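Local coordinates for protein N6 adenine specific DNA methylase (Encephalitozoon cuniculi, PDB 3Q87) that binds S-adenosylmethionine as the catalytic subunit of the Mtq2-Trm112 complex, which methylates the translation termination factor eRF1, at residues 29-33 with 48-52. Residues are numbered along the deposited sequence; the frame is centred on the assembly and turned at random.
Sequences DLGTS and VSTDL. With SAM (S-adenosylmethionine), chain D.
Asp29 lies beside Ser49 in parallel strands and bonds to the residues flanking it, Val48 and Thr50, in a pairing whose end becomes a cofactor site. Asp29 N donates to Val48 O, and Thr50 N returns a nearly straight bond to Asp29 O (3.1 Å, 171°). Beyond Leu30 the chain turns, at positive phi in Gly31, and Thr50 O receives Thr32 N at 2.9 Å besides a weak bond from Gly31 N.

Among the side chains, Leu30 and Thr50 cross obliquely on one face of the sheet, a close van der Waals approach of methyl CD1 of Leu30 to hydroxyl OG1 of Thr50 (3.2 Å). On the face carrying Asp29 and Ser49, Thr32 stands over the neighbouring strand, its CG2 3.4 Å from Thr50 O. With OG1 anti to the backbone N (chi1 -179°), Thr32 donates a hydrogen bond from OG1 to Asp29 OD2 from above the carboxylate plane. Thr38 OG1 also bonds to Asp29 OD2, Thr32 OG1 and Ser49 OG, tying this buried polar cluster to helix 36-41.

Asp51 joins loop and ligand. Its OD1 accepts Ser33 N on the anti side, somewhat out of the carboxylate plane, and SAM O3', each at 2.7 Å; OD2 accepts SAM O2' at 2.6 Å and Asn53 N, which together should fix the carboxylate's rotation. Gly31 O takes the SAM amino nitrogen, while Leu52 CB packs 3.8 Å from SAM C5, in the adenine ring.

A glycine-bearing loop after one strand and a ribose-binding acidic residue ending the next are hallmarks of the Rossmann-like class I methyltransferase fold, here within the beta-alpha-beta unit 26-51.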
loop_
_atom_site.group_PDB
_atom_site.type_symbol
_atom_site.label_atom_id
_atom_site.label_comp_id
_atom_site.label_asym_id
_atom_site.label_seq_id
_atom_site.Cartn_x
_atom_site.Cartn_y
_atom_site.Cartn_z
ATOM N N ASP B 29 3.688 -0.835 -2.731
ATOM C CA ASP B 29 4.777 -1.815 -2.678
ATOM C C ASP B 29 4.295 -2.963 -1.793
ATOM O O ASP B 29 4.386 -2.905 -0.568
ATOM C CB ASP B 29 6.048 -1.187 -2.086
ATOM C CG ASP B 29 7.190 -2.195 -1.908
ATOM O OD1 ASP B 29 7.098 -3.334 -2.439
ATOM O OD2 ASP B 29 8.193 -1.844 -1.234
ATOM N N LEU B 30 3.753 -3.992 -2.427
ATOM C CA LEU B 30 3.151 -5.115 -1.726
ATOM C C LEU B 30 4.231 -6.135 -1.364
ATOM O O LEU B 30 5.017 -6.515 -2.222
ATOM C CB LEU B 30 2.115 -5.751 -2.654
ATOM C CG LEU B 30 1.212 -6.867 -2.145
ATOM C CD1 LEU B 30 0.397 -6.379 -0.981
ATOM C CD2 LEU B 30 0.290 -7.342 -3.273
ATOM N N GLY B 31 4.261 -6.596 -0.115
ATOM C CA GLY B 31 5.345 -7.456 0.341
ATOM C C GLY B 31 6.645 -6.652 0.375
ATOM O O GLY B 31 7.677 -7.056 -0.159
ATOM N N THR B 32 6.586 -5.499 1.028
ATOM C CA THR B 32 7.685 -4.557 1.025
ATOM C C THR B 32 8.887 -5.092 1.769
ATOM O O THR B 32 10.007 -4.663 1.513
ATOM C CB THR B 32 7.273 -3.208 1.672
ATOM O OG1 THR B 32 8.375 -2.305 1.638
ATOM C CG2 THR B 32 6.831 -3.410 3.105
ATOM N N SER B 33 8.649 -6.022 2.691
ATOM C CA SER B 33 9.706 -6.491 3.595
ATOM C C SER B 33 10.365 -5.303 4.320
ATOM O O SER B 33 9.668 -4.550 5.008
ATOM C CB SER B 33 10.725 -7.351 2.860
ATOM O OG SER B 33 11.593 -7.999 3.782
ATOM N N VAL B 48 2.725 3.503 -0.618
ATOM C CA VAL B 48 2.235 2.802 0.548
ATOM C C VAL B 48 2.907 1.438 0.555
ATOM O O VAL B 48 2.911 0.757 -0.447
ATOM C CB VAL B 48 0.704 2.642 0.514
ATOM C CG1 VAL B 48 0.216 1.905 1.778
ATOM C CG2 VAL B 48 0.066 4.018 0.419
ATOM N N SER B 49 3.499 1.054 1.679
ATOM C CA SER B 49 4.233 -0.203 1.739
ATOM C C SER B 49 3.603 -1.167 2.736
ATOM O O SER B 49 3.359 -0.801 3.892
ATOM C CB SER B 49 5.689 0.079 2.097
ATOM O OG SER B 49 6.181 1.126 1.283
ATOM N N THR B 50 3.320 -2.388 2.281
ATOM C CA THR B 50 2.601 -3.354 3.111
ATOM C C THR B 50 3.314 -4.689 3.178
ATOM O O THR B 50 4.022 -5.060 2.252
ATOM C CB THR B 50 1.154 -3.617 2.607
ATOM O OG1 THR B 50 1.198 -4.473 1.461
ATOM C CG2 THR B 50 0.443 -2.310 2.248
ATOM N N ASP B 51 3.131 -5.401 4.287
ATOM C CA ASP B 51 3.681 -6.745 4.438
ATOM C C ASP B 51 2.893 -7.486 5.511
ATOM O O ASP B 51 2.287 -6.874 6.393
ATOM C CB ASP B 51 5.174 -6.702 4.822
ATOM C CG ASP B 51 5.932 -7.937 4.353
ATOM O OD1 ASP B 51 6.770 -7.814 3.444
ATOM O OD2 ASP B 51 5.662 -9.038 4.869
ATOM N N LEU B 52 2.866 -8.805 5.402
ATOM C CA LEU B 52 2.265 -9.651 6.420
ATOM C C LEU B 52 3.220 -9.781 7.608
ATOM O O LEU B 52 2.796 -10.025 8.735
ATOM C CB LEU B 52 1.975 -11.034 5.825
ATOM C CG LEU B 52 1.146 -12.001 6.663
ATOM C CD1 LEU B 52 -0.231 -11.383 6.915
ATOM C CD2 LEU B 52 1.018 -13.333 5.925
HETATM N N SAM D . 9.926 -6.726 -1.620
HETATM C CA SAM D . 10.976 -7.551 -1.008
HETATM C C SAM D . 12.100 -7.772 -2.032
HETATM O O SAM D . 13.247 -8.057 -1.687
HETATM O OXT SAM D . 11.887 -7.668 -3.238
HETATM C CB SAM D . 10.472 -8.876 -0.374
HETATM C CG SAM D . 9.947 -10.047 -1.242
HETATM S SD SAM D . 9.608 -11.660 -0.408
HETATM C CE SAM D . 9.965 -12.862 -1.707
HETATM C "C5'" SAM D . 7.800 -11.745 -0.367
HETATM C "C4'" SAM D . 7.283 -10.805 0.710
HETATM O "O4'" SAM D . 5.870 -10.901 0.787
HETATM C "C3'" SAM D . 7.831 -11.129 2.092
HETATM O "O3'" SAM D . 8.285 -9.930 2.680
HETATM C "C2'" SAM D . 6.639 -11.661 2.861
HETATM O "O2'" SAM D . 6.648 -11.337 4.232
HETATM C "C1'" SAM D . 5.501 -10.965 2.150
HETATM N N9 SAM D . 4.245 -11.699 2.201
HETATM C C8 SAM D . 4.029 -13.056 2.267
HETATM N N7 SAM D . 2.692 -13.257 2.278
HETATM C C5 SAM D . 2.073 -12.040 2.210
HETATM C C6 SAM D . 0.748 -11.644 2.178
HETATM N N6 SAM D . -0.214 -12.560 2.215
HETATM N N1 SAM D . 0.429 -10.298 2.103
HETATM C C2 SAM D . 1.418 -9.330 2.055
HETATM N N3 SAM D . 2.739 -9.733 2.084
HETATM C C4 SAM D . 3.047 -11.054 2.164
#